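Local coordinates for protein kcn28 (Kitasatospora, PDB 6J31) that is a two-domain protein of the GT-B fold class, with two Rossmann-like domains facing each other across a cleft that holds the bound ligand, at residues Val12-Leu18 / Tyr37-Val43; Met78-Asp83 / His157-Phe161; His302-Ile308 / Asp326-Asn330. All coordinates share one frame; numbering follows the deposited sequence.

Contact 1. Residues Val12-Leu18 / Tyr37-Val43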
loop_
_atom_site.group_PDB
_atom_site.type_symbol
_atom_site.label_atom_id
_atom_site.label_comp_id
_atom_site.label_asym_id
_atom_site.label_seq_id
_atom_site.Cartn_x
_atom_site.Cartn_y
_atom_site.Cartn_z
ATOM N N VAL A 12 1.601 -2.509 -11.549
ATOM C CA VAL A 12 2.533 -1.463 -11.958
ATOM C C VAL A 12 3.794 -1.602 -11.117
ATOM O O VAL A 12 3.773 -2.215 -10.037
ATOM C CB VAL A 12 1.905 -0.059 -11.798
ATOM C CG1 VAL A 12 0.603 0.028 -12.585
ATOM C CG2 VAL A 12 1.671 0.245 -10.327
ATOM N N PRO A 13 4.915 -1.033 -11.575
ATOM C CA PRO A 13 6.172 -1.174 -10.823
ATOM C C PRO A 13 6.265 -0.319 -9.564
ATOM O O PRO A 13 7.202 -0.527 -8.780
ATOM C CB PRO A 13 7.234 -0.754 -11.850
ATOM C CG PRO A 13 6.518 0.196 -12.743
ATOM C CD PRO A 13 5.129 -0.355 -12.869
ATOM N N SER A 14 5.339 0.616 -9.334
ATOM C CA SER A 14 5.375 1.426 -8.119
ATOM C C SER A 14 5.340 0.535 -6.881
ATOM O O SER A 14 4.668 -0.500 -6.862
ATOM C CB SER A 14 4.203 2.408 -8.103
ATOM O OG SER A 14 4.193 3.207 -9.273
ATOM N N ARG A 15 6.067 0.947 -5.838
ATOM C CA ARG A 15 6.402 0.006 -4.770
ATOM C C ARG A 15 5.190 -0.399 -3.932
ATOM O O ARG A 15 5.130 -1.536 -3.447
ATOM C CB ARG A 15 7.494 0.580 -3.869
ATOM C CG ARG A 15 8.174 -0.502 -3.040
ATOM C CD ARG A 15 8.429 -1.719 -3.938
ATOM N NE ARG A 15 8.362 -3.006 -3.251
ATOM C CZ ARG A 15 7.261 -3.739 -3.116
ATOM N NH1 ARG A 15 6.106 -3.315 -3.611
ATOM N NH2 ARG A 15 7.319 -4.903 -2.485
ATOM N N GLY A 16 4.222 0.488 -3.750
ATOM C CA GLY A 16 3.100 0.069 -2.937
ATOM C C GLY A 16 2.125 -0.876 -3.608
ATOM O O GLY A 16 1.110 -1.235 -3.005
ATOM N N HIS A 17 2.403 -1.297 -4.844
ATOM C CA HIS A 17 1.440 -2.033 -5.653
ATOM C C HIS A 17 1.924 -3.426 -6.015
ATOM O O HIS A 17 1.294 -4.096 -6.840
ATOM C CB HIS A 17 1.112 -1.238 -6.911
ATOM C CG HIS A 17 0.611 0.136 -6.618
ATOM N ND1 HIS A 17 -0.726 0.465 -6.663
ATOM C CD2 HIS A 17 1.262 1.257 -6.229
ATOM C CE1 HIS A 17 -0.875 1.735 -6.336
ATOM N NE2 HIS A 17 0.316 2.239 -6.068
ATOM N N LEU A 18 3.022 -3.877 -5.421
ATOM C CA LEU A 18 3.581 -5.190 -5.693
ATOM C C LEU A 18 3.445 -6.133 -4.506
ATOM O O LEU A 18 2.836 -7.198 -4.630
ATOM C CB LEU A 18 5.051 -5.023 -6.081
ATOM C CG LEU A 18 5.652 -5.984 -7.093
ATOM C CD1 LEU A 18 4.876 -5.955 -8.400
ATOM C CD2 LEU A 18 7.083 -5.557 -7.305
ATOM N N TYR A 37 1.408 -12.748 -15.121
ATOM C CA TYR A 37 1.535 -11.512 -14.358
ATOM C C TYR A 37 2.190 -10.468 -15.253
ATOM O O TYR A 37 3.384 -10.563 -15.555
ATOM C CB TYR A 37 2.341 -11.753 -13.079
ATOM C CG TYR A 37 2.264 -10.655 -12.042
ATOM C CD1 TYR A 37 1.937 -9.347 -12.388
ATOM C CD2 TYR A 37 2.507 -10.933 -10.705
ATOM C CE1 TYR A 37 1.869 -8.353 -11.435
ATOM C CE2 TYR A 37 2.440 -9.944 -9.746
ATOM C CZ TYR A 37 2.119 -8.658 -10.117
ATOM O OH TYR A 37 2.048 -7.672 -9.158
ATOM N N ALA A 38 1.410 -9.473 -15.664
ATOM C CA ALA A 38 1.898 -8.398 -16.515
ATOM C C ALA A 38 2.405 -7.257 -15.646
ATOM O O ALA A 38 1.660 -6.724 -14.816
ATOM C CB ALA A 38 0.801 -7.909 -17.458
ATOM N N ASN A 39 3.670 -6.891 -15.829
ATOM C CA ASN A 39 4.247 -5.776 -15.097
ATOM C C ASN A 39 5.528 -5.345 -15.798
ATOM O O ASN A 39 6.031 -6.030 -16.693
ATOM C CB ASN A 39 4.505 -6.146 -13.636
ATOM C CG ASN A 39 4.359 -4.961 -12.709
ATOM O OD1 ASN A 39 4.650 -3.823 -13.085
ATOM N ND2 ASN A 39 3.870 -5.213 -11.501
ATOM N N ASP A 40 6.049 -4.200 -15.373
ATOM C CA ASP A 40 7.284 -3.680 -15.939
ATOM C C ASP A 40 8.449 -4.609 -15.597
ATOM O O ASP A 40 8.485 -5.184 -14.507
ATOM C CB ASP A 40 7.549 -2.269 -15.413
ATOM C CG ASP A 40 8.718 -1.586 -16.109
ATOM O OD1 ASP A 40 9.877 -1.960 -15.828
ATOM O OD2 ASP A 40 8.480 -0.665 -16.926
ATOM N N PRO A 41 9.401 -4.800 -16.514
ATOM C CA PRO A 41 10.528 -5.696 -16.216
ATOM C C PRO A 41 11.369 -5.256 -15.031
ATOM O O PRO A 41 12.100 -6.082 -14.473
ATOM C CB PRO A 41 11.345 -5.671 -17.516
ATOM C CG PRO A 41 10.360 -5.304 -18.567
ATOM C CD PRO A 41 9.432 -4.329 -17.908
ATOM N N SER A 42 11.266 -4.001 -14.596
ATOM C CA SER A 42 12.050 -3.565 -13.447
ATOM C C SER A 42 11.715 -4.341 -12.178
ATOM O O SER A 42 12.530 -4.369 -11.252
ATOM C CB SER A 42 11.851 -2.068 -13.219
ATOM O OG SER A 42 10.508 -1.781 -12.894
ATOM N N VAL A 43 10.551 -4.986 -12.121
ATOM C CA VAL A 43 10.131 -5.720 -10.933
ATOM C C VAL A 43 9.994 -7.196 -11.280
ATOM O O VAL A 43 9.190 -7.922 -10.677
ATOM C CB VAL A 43 8.825 -5.148 -10.357
ATOM C CG1 VAL A 43 9.049 -3.721 -9.894
ATOM C CG2 VAL A 43 7.683 -5.235 -11.388
#

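Contact 2. Residues Met78-Asp83 / His157-Phe161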
loop_
_atom_site.group_PDB
_atom_site.type_symbol
_atom_site.label_atom_id
_atom_site.label_comp_id
_atom_site.label_asym_id
_atom_site.label_seq_id
_atom_site.Cartn_x
_atom_site.Cartn_y
_atom_site.Cartn_z
ATOM N N MET A 78 -1.196 13.769 -12.943
ATOM C CA MET A 78 -2.315 13.109 -13.610
ATOM C C MET A 78 -1.996 12.806 -15.067
ATOM O O MET A 78 -2.456 11.796 -15.613
ATOM C CB MET A 78 -3.580 13.957 -13.506
ATOM C CG MET A 78 -4.020 14.227 -12.088
ATOM S SD MET A 78 -5.543 15.177 -12.039
ATOM C CE MET A 78 -4.889 16.785 -11.642
ATOM N N ASP A 79 -1.244 13.689 -15.726
ATOM C CA ASP A 79 -0.885 13.451 -17.117
ATOM C C ASP A 79 0.059 12.263 -17.247
ATOM O O ASP A 79 -0.002 11.520 -18.234
ATOM C CB ASP A 79 -0.275 14.713 -17.721
ATOM C CG ASP A 79 -1.321 15.762 -18.044
ATOM O OD1 ASP A 79 -2.478 15.379 -18.323
ATOM O OD2 ASP A 79 -0.988 16.967 -18.019
ATOM N N VAL A 80 0.952 12.075 -16.272
ATOM C CA VAL A 80 1.836 10.912 -16.291
ATOM C C VAL A 80 1.026 9.625 -16.176
ATOM O O VAL A 80 1.285 8.644 -16.886
ATOM C CB VAL A 80 2.891 11.026 -15.177
ATOM C CG1 VAL A 80 3.565 9.682 -14.933
ATOM C CG2 VAL A 80 3.917 12.083 -15.540
ATOM N N PHE A 81 0.031 9.608 -15.285
ATOM C CA PHE A 81 -0.811 8.424 -15.140
ATOM C C PHE A 81 -1.599 8.146 -16.414
ATOM O O PHE A 81 -1.686 6.995 -16.859
ATOM C CB PHE A 81 -1.748 8.597 -13.945
ATOM C CG PHE A 81 -1.092 8.331 -12.622
ATOM C CD1 PHE A 81 -0.556 7.087 -12.338
ATOM C CD2 PHE A 81 -0.995 9.328 -11.665
ATOM C CE1 PHE A 81 0.055 6.838 -11.122
ATOM C CE2 PHE A 81 -0.379 9.085 -10.454
ATOM C CZ PHE A 81 0.145 7.839 -10.181
ATOM N N LEU A 82 -2.165 9.188 -17.026
ATOM C CA LEU A 82 -2.895 8.995 -18.273
ATOM C C LEU A 82 -1.967 8.513 -19.381
ATOM O O LEU A 82 -2.363 7.694 -20.218
ATOM C CB LEU A 82 -3.597 10.294 -18.671
ATOM C CG LEU A 82 -4.542 10.240 -19.877
ATOM C CD1 LEU A 82 -5.575 9.142 -19.716
ATOM C CD2 LEU A 82 -5.234 11.575 -20.050
ATOM N N ASP A 83 -0.722 8.999 -19.393
ATOM C CA ASP A 83 0.260 8.487 -20.343
ATOM C C ASP A 83 0.494 7.000 -20.133
ATOM O O ASP A 83 0.602 6.236 -21.099
ATOM C CB ASP A 83 1.580 9.246 -20.216
ATOM C CG ASP A 83 1.512 10.651 -20.784
ATOM O OD1 ASP A 83 0.510 10.997 -21.454
ATOM O OD2 ASP A 83 2.487 11.404 -20.579
ATOM N N HIS A 157 -6.768 17.793 -19.685
ATOM C CA HIS A 157 -6.502 16.445 -19.193
ATOM C C HIS A 157 -7.762 15.590 -19.217
ATOM O O HIS A 157 -7.753 14.462 -19.724
ATOM C CB HIS A 157 -5.922 16.510 -17.782
ATOM C CG HIS A 157 -5.973 15.206 -17.054
ATOM N ND1 HIS A 157 -4.953 14.280 -17.107
ATOM C CD2 HIS A 157 -6.930 14.667 -16.262
ATOM C CE1 HIS A 157 -5.281 13.226 -16.380
ATOM N NE2 HIS A 157 -6.475 13.436 -15.857
ATOM N N TYR A 158 -8.859 16.106 -18.659
ATOM C CA TYR A 158 -10.098 15.335 -18.621
ATOM C C TYR A 158 -10.653 15.085 -20.017
ATOM O O TYR A 158 -11.328 14.074 -20.245
ATOM C CB TYR A 158 -11.126 16.044 -17.742
ATOM C CG TYR A 158 -10.868 15.833 -16.269
ATOM C CD1 TYR A 158 -11.253 14.657 -15.643
ATOM C CD2 TYR A 158 -10.220 16.799 -15.510
ATOM C CE1 TYR A 158 -11.012 14.451 -14.302
ATOM C CE2 TYR A 158 -9.976 16.603 -14.165
ATOM C CZ TYR A 158 -10.376 15.424 -13.568
ATOM O OH TYR A 158 -10.143 15.209 -12.230
ATOM N N ARG A 159 -10.401 15.992 -20.959
ATOM C CA ARG A 159 -10.815 15.746 -22.335
ATOM C C ARG A 159 -10.014 14.608 -22.957
ATOM O O ARG A 159 -10.570 13.776 -23.682
ATOM C CB ARG A 159 -10.678 17.022 -23.155
ATOM C CG ARG A 159 -11.814 17.988 -22.955
ATOM C CD ARG A 159 -11.610 19.238 -23.776
ATOM N NE ARG A 159 -12.763 20.120 -23.682
ATOM C CZ ARG A 159 -13.887 19.934 -24.366
ATOM N NH1 ARG A 159 -14.000 18.897 -25.189
ATOM N NH2 ARG A 159 -14.905 20.772 -24.223
ATOM N N ARG A 160 -8.703 14.569 -22.706
ATOM C CA ARG A 160 -7.886 13.487 -23.241
ATOM C C ARG A 160 -8.287 12.155 -22.625
ATOM O O ARG A 160 -8.297 11.122 -23.306
ATOM C CB ARG A 160 -6.408 13.778 -22.993
ATOM C CG ARG A 160 -5.461 12.791 -23.638
ATOM C CD ARG A 160 -4.047 13.334 -23.670
ATOM N NE ARG A 160 -3.399 13.273 -22.364
ATOM C CZ ARG A 160 -2.346 12.509 -22.090
ATOM N NH1 ARG A 160 -1.841 11.714 -23.023
ATOM N NH2 ARG A 160 -1.811 12.524 -20.874
ATOM N N PHE A 161 -8.613 12.162 -21.332
ATOM C CA PHE A 161 -9.054 10.947 -20.660
ATOM C C PHE A 161 -10.339 10.416 -21.292
ATOM O O PHE A 161 -10.443 9.225 -21.609
ATOM C CB PHE A 161 -9.233 11.245 -19.168
ATOM C CG PHE A 161 -9.043 10.054 -18.272
ATOM C CD1 PHE A 161 -9.454 8.792 -18.662
ATOM C CD2 PHE A 161 -8.421 10.201 -17.040
ATOM C CE1 PHE A 161 -9.270 7.701 -17.838
ATOM C CE2 PHE A 161 -8.230 9.112 -16.209
ATOM C CZ PHE A 161 -8.654 7.859 -16.608
#

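Contact 3. Residues His302-Ile308 / Asp326-Asn330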
loop_
_atom_site.group_PDB
_atom_site.type_symbol
_atom_site.label_atom_id
_atom_site.label_comp_id
_atom_site.label_asym_id
_atom_site.label_seq_id
_atom_site.Cartn_x
_atom_site.Cartn_y
_atom_site.Cartn_z
ATOM N N HIS A 302 5.717 6.641 8.624
ATOM C CA HIS A 302 4.942 7.673 7.938
ATOM C C HIS A 302 3.443 7.414 8.002
ATOM O O HIS A 302 2.659 8.353 7.833
ATOM C CB HIS A 302 5.333 7.789 6.458
ATOM C CG HIS A 302 6.485 8.711 6.190
ATOM N ND1 HIS A 302 6.580 9.976 6.734
ATOM C CD2 HIS A 302 7.563 8.570 5.383
ATOM C CE1 HIS A 302 7.687 10.556 6.305
ATOM N NE2 HIS A 302 8.301 9.725 5.482
ATOM N N GLY A 303 3.023 6.175 8.231
ATOM C CA GLY A 303 1.621 5.833 8.127
ATOM C C GLY A 303 1.185 5.251 6.801
ATOM O O GLY A 303 -0.014 5.265 6.501
ATOM N N GLY A 304 2.114 4.752 5.992
ATOM C CA GLY A 304 1.720 3.996 4.822
ATOM C C GLY A 304 1.013 2.713 5.214
ATOM O O GLY A 304 1.204 2.180 6.307
ATOM N N MET A 305 0.160 2.228 4.309
ATOM C CA MET A 305 -0.677 1.071 4.619
ATOM C C MET A 305 0.171 -0.159 4.923
ATOM O O MET A 305 -0.211 -0.996 5.749
ATOM C CB MET A 305 -1.642 0.798 3.465
ATOM C CG MET A 305 -2.699 -0.250 3.765
ATOM S SD MET A 305 -3.681 0.102 5.242
ATOM C CE MET A 305 -4.724 1.439 4.661
ATOM N N GLY A 306 1.311 -0.301 4.244
ATOM C CA GLY A 306 2.172 -1.445 4.493
ATOM C C GLY A 306 2.750 -1.442 5.896
ATOM O O GLY A 306 2.715 -2.454 6.600
ATOM N N GLY A 307 3.288 -0.297 6.320
ATOM C CA GLY A 307 3.842 -0.209 7.662
ATOM C C GLY A 307 2.789 -0.367 8.744
ATOM O O GLY A 307 3.019 -1.039 9.753
ATOM N N ILE A 308 1.618 0.247 8.550
ATOM C CA ILE A 308 0.574 0.198 9.568
ATOM C C ILE A 308 0.081 -1.229 9.767
ATOM O O ILE A 308 -0.094 -1.692 10.901
ATOM C CB ILE A 308 -0.575 1.148 9.197
ATOM C CG1 ILE A 308 -0.218 2.571 9.614
ATOM C CG2 ILE A 308 -1.881 0.697 9.844
ATOM C CD1 ILE A 308 -1.205 3.588 9.154
ATOM N N ASP A 326 -1.942 9.139 0.835
ATOM C CA ASP A 326 -2.621 8.052 1.547
ATOM C C ASP A 326 -2.573 8.229 3.063
ATOM O O ASP A 326 -3.515 7.848 3.770
ATOM C CB ASP A 326 -1.983 6.717 1.169
ATOM C CG ASP A 326 -2.877 5.542 1.469
ATOM O OD1 ASP A 326 -4.100 5.756 1.588
ATOM O OD2 ASP A 326 -2.356 4.415 1.617
ATOM N N GLN A 327 -1.483 8.776 3.579
ATOM C CA GLN A 327 -1.122 8.717 4.993
ATOM C C GLN A 327 -2.005 9.490 5.977
ATOM O O GLN A 327 -2.183 9.015 7.106
ATOM C CB GLN A 327 0.336 9.147 5.145
ATOM C CG GLN A 327 1.296 8.074 4.655
ATOM C CD GLN A 327 2.571 8.634 4.074
ATOM O OE1 GLN A 327 3.044 9.691 4.488
ATOM N NE2 GLN A 327 3.142 7.922 3.108
ATOM N N PRO A 328 -2.536 10.680 5.649
ATOM C CA PRO A 328 -3.320 11.400 6.670
ATOM C C PRO A 328 -4.517 10.612 7.171
ATOM O O PRO A 328 -4.737 10.538 8.387
ATOM C CB PRO A 328 -3.749 12.685 5.946
ATOM C CG PRO A 328 -2.794 12.833 4.830
ATOM C CD PRO A 328 -2.497 11.441 4.391
ATOM N N ALA A 329 -5.286 9.997 6.269
ATOM C CA ALA A 329 -6.414 9.181 6.707
ATOM C C ALA A 329 -5.943 7.965 7.496
ATOM O O ALA A 329 -6.560 7.602 8.504
ATOM C CB ALA A 329 -7.257 8.753 5.505
ATOM N N ASN A 330 -4.838 7.342 7.071
ATOM C CA ASN A 330 -4.305 6.193 7.800
ATOM C C ASN A 330 -3.903 6.583 9.216
ATOM O O ASN A 330 -4.114 5.816 10.166
ATOM C CB ASN A 330 -3.109 5.598 7.058
ATOM C CG ASN A 330 -3.496 4.922 5.754
ATOM O OD1 ASN A 330 -4.675 4.739 5.457
ATOM N ND2 ASN A 330 -2.494 4.532 4.974
HETATM O O HOH W 1 0.050 2.608 1.384
#

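Contact 1. Residues Val12-Leu18 / Tyr37-Val43
Tyr-37 holds its ring anti to the backbone nitrogen (chi1 -166°), a torsion that carries the phenol across to Leu-18, with OH 3.4 Å from Leu-18 CD1. Val-43 sets CG1 beside its own backbone N and anti to its carbonyl carbon (chi1 -64°), which brings this methyl to 4.0 Å from Pro-13 CB. Leu-18 suits its place because its branches divide the work: CD1 serves Tyr-37 and the Asn-39 amide, while CD2 packs 3.5 Å from Val-43 CB. The Asn-39 amide stands steeply to the peptide between Val-12 and Pro-13, with OD1 over its face, 3.1 Å from Val-12 C. Its ND2 gives a weak hydrogen bond of 3.3 Å to Val-12 O. Pro-13 N has no hydrogen to offer OD1, which instead accepts from Asp-40 N at 2.7 Å. Next comes an Asx turn, in which Asp-40 OD1 takes Ser-42 N on its anti lone pair at 2.8 Å and Ser-42 OG from above the carboxylate plane; that OG lies 3.6 Å from Pro-13 CB. The contact joins the loop after strand 6-10 to the end of the neighbouring strand 34-39. In that loop His-17 bonds to Asp-107 and touches BG9. With one weak hydrogen bond between the segments, and Tyr-37 OH buried without a partner in the model, cohesion probably rests largely on the apolar fit of Pro-13, Leu-18 and Val-43.

Contact 2. Residues Met78-Asp83 / His157-Phe161
The His-157 ring has Met-78 over a face and Asp-79 at an edge. Met-78 CB makes a CH-pi contact, 3.8 Å from the ring centroid, and its sulfur also lies over the ring. Asp-79 OD1 sits close to the ring plane and accepts from His-157 ND1 at 3.0 Å, although the proton reaches that oxygen from above the carboxylate plane. The Arg-160 guanidinium has Leu-82 CG 3.6 Å above one face, with Asp-83 at its edge. The Phe-161 ring is covered on one face by Leu-82 CD1, 4.0 Å from its centroid. A leucine fits between them because its fork serves two partners, CD1 the phenyl ring and CD2 the arginine, 3.4 Å from Arg-160 NE.

These groups join helix 74-96 to helix 152-167, two helices of the N-terminal domain that run nearly parallel, with segment axes 10.7 Å apart and 13° between their directions. Met-78 and Leu-82, and likewise Asp-79 and Asp-83, lie one helical turn apart, as do His-157 and Phe-161 opposite them. Phe-81, on the same turn of its helix, leads away from this interface and touches BG9.

Arg-160 swings across with CG anti to its backbone N (chi1 -174°) and a bend at chi3. NH1 and NH2 then clasp the single oxygen Asp-83 OD1, NH2 at 2.8 Å, the carboxylate standing steeply to the guanidinium plane. A weak bond from NH2 reaches Asp-79 O, and a long salt bridge of 3.9 Å links NH2 to Asp-79 OD1. The carboxylate beside ND1 would be expected to favour a proton on that nitrogen.

Contact 3. Residues His302-Ile308 / Asp326-Asn330
Asp-326 OD2 is linked to Met-305 through water 1, which donates to the carboxylate and accepts from Met-305 N, each at 3.0 Å. The same oxygen bonds to Thr-130 and takes a weak bond from Asn-330 ND2. That amide nitrogen has a firmer partner across the contact, for ND2 donates to Gly-303 O at 3.0 Å with an N-H...O angle of 157°, amide and carbonyl lying in each other's planes. Asn-330 sets its CG anti to its own carbonyl carbon (chi1 -69°), which turns the amide to Gly-303 and leaves CB to meet Ile-308 CD1 at 3.5 Å. Its OD1 bonds to Trp-131 while Met-305 CE approaches that oxygen to 3.4 Å; an asparagine, able to donate and accept at once, is well matched to this spot. Gln-327 brings CG within 3.5 Å of His-302 O. Its amide is nearly parallel to the His-302 ring, OE1 lying 3.6 Å from His-302 CB and accepting from Gln-323 and Ala-324. Gly-303 suits its place because its positive phi of 96° is one that glycine adopts easily, and because the backbone must come close to Gln-327. Gly-304 takes the N-cap position before helix 305-314. The His-Gly-Gly turn before one helix and the Asp-Gln pair near the beginning of the next are consistent with elements familiar from the C-terminal domains of related GT-B proteins, placed where that domain faces the cleft.

How the contacts relate
The contacts follow one another along the chain in the order 1, 2, 3. Contacts 1 and 2 belong to the N-terminal domain, the first at the C-terminal ends of the adjacent parallel strands 6-10 and 34-39, the second between helices outside their sheet; their centres are 20 Å apart. Contact 3 lies in the C-terminal domain, after strand 298-301 of the second parallel sheet, with its centre 20 Å from that of contact 1 and 26 Å from that of contact 2. None touches another, yet all border the cleft: His-17 and Phe-81 belong to the BG9 pocket, and Asp-326 follows the pocket residue Asn-325. The ligand site therefore draws on both domains.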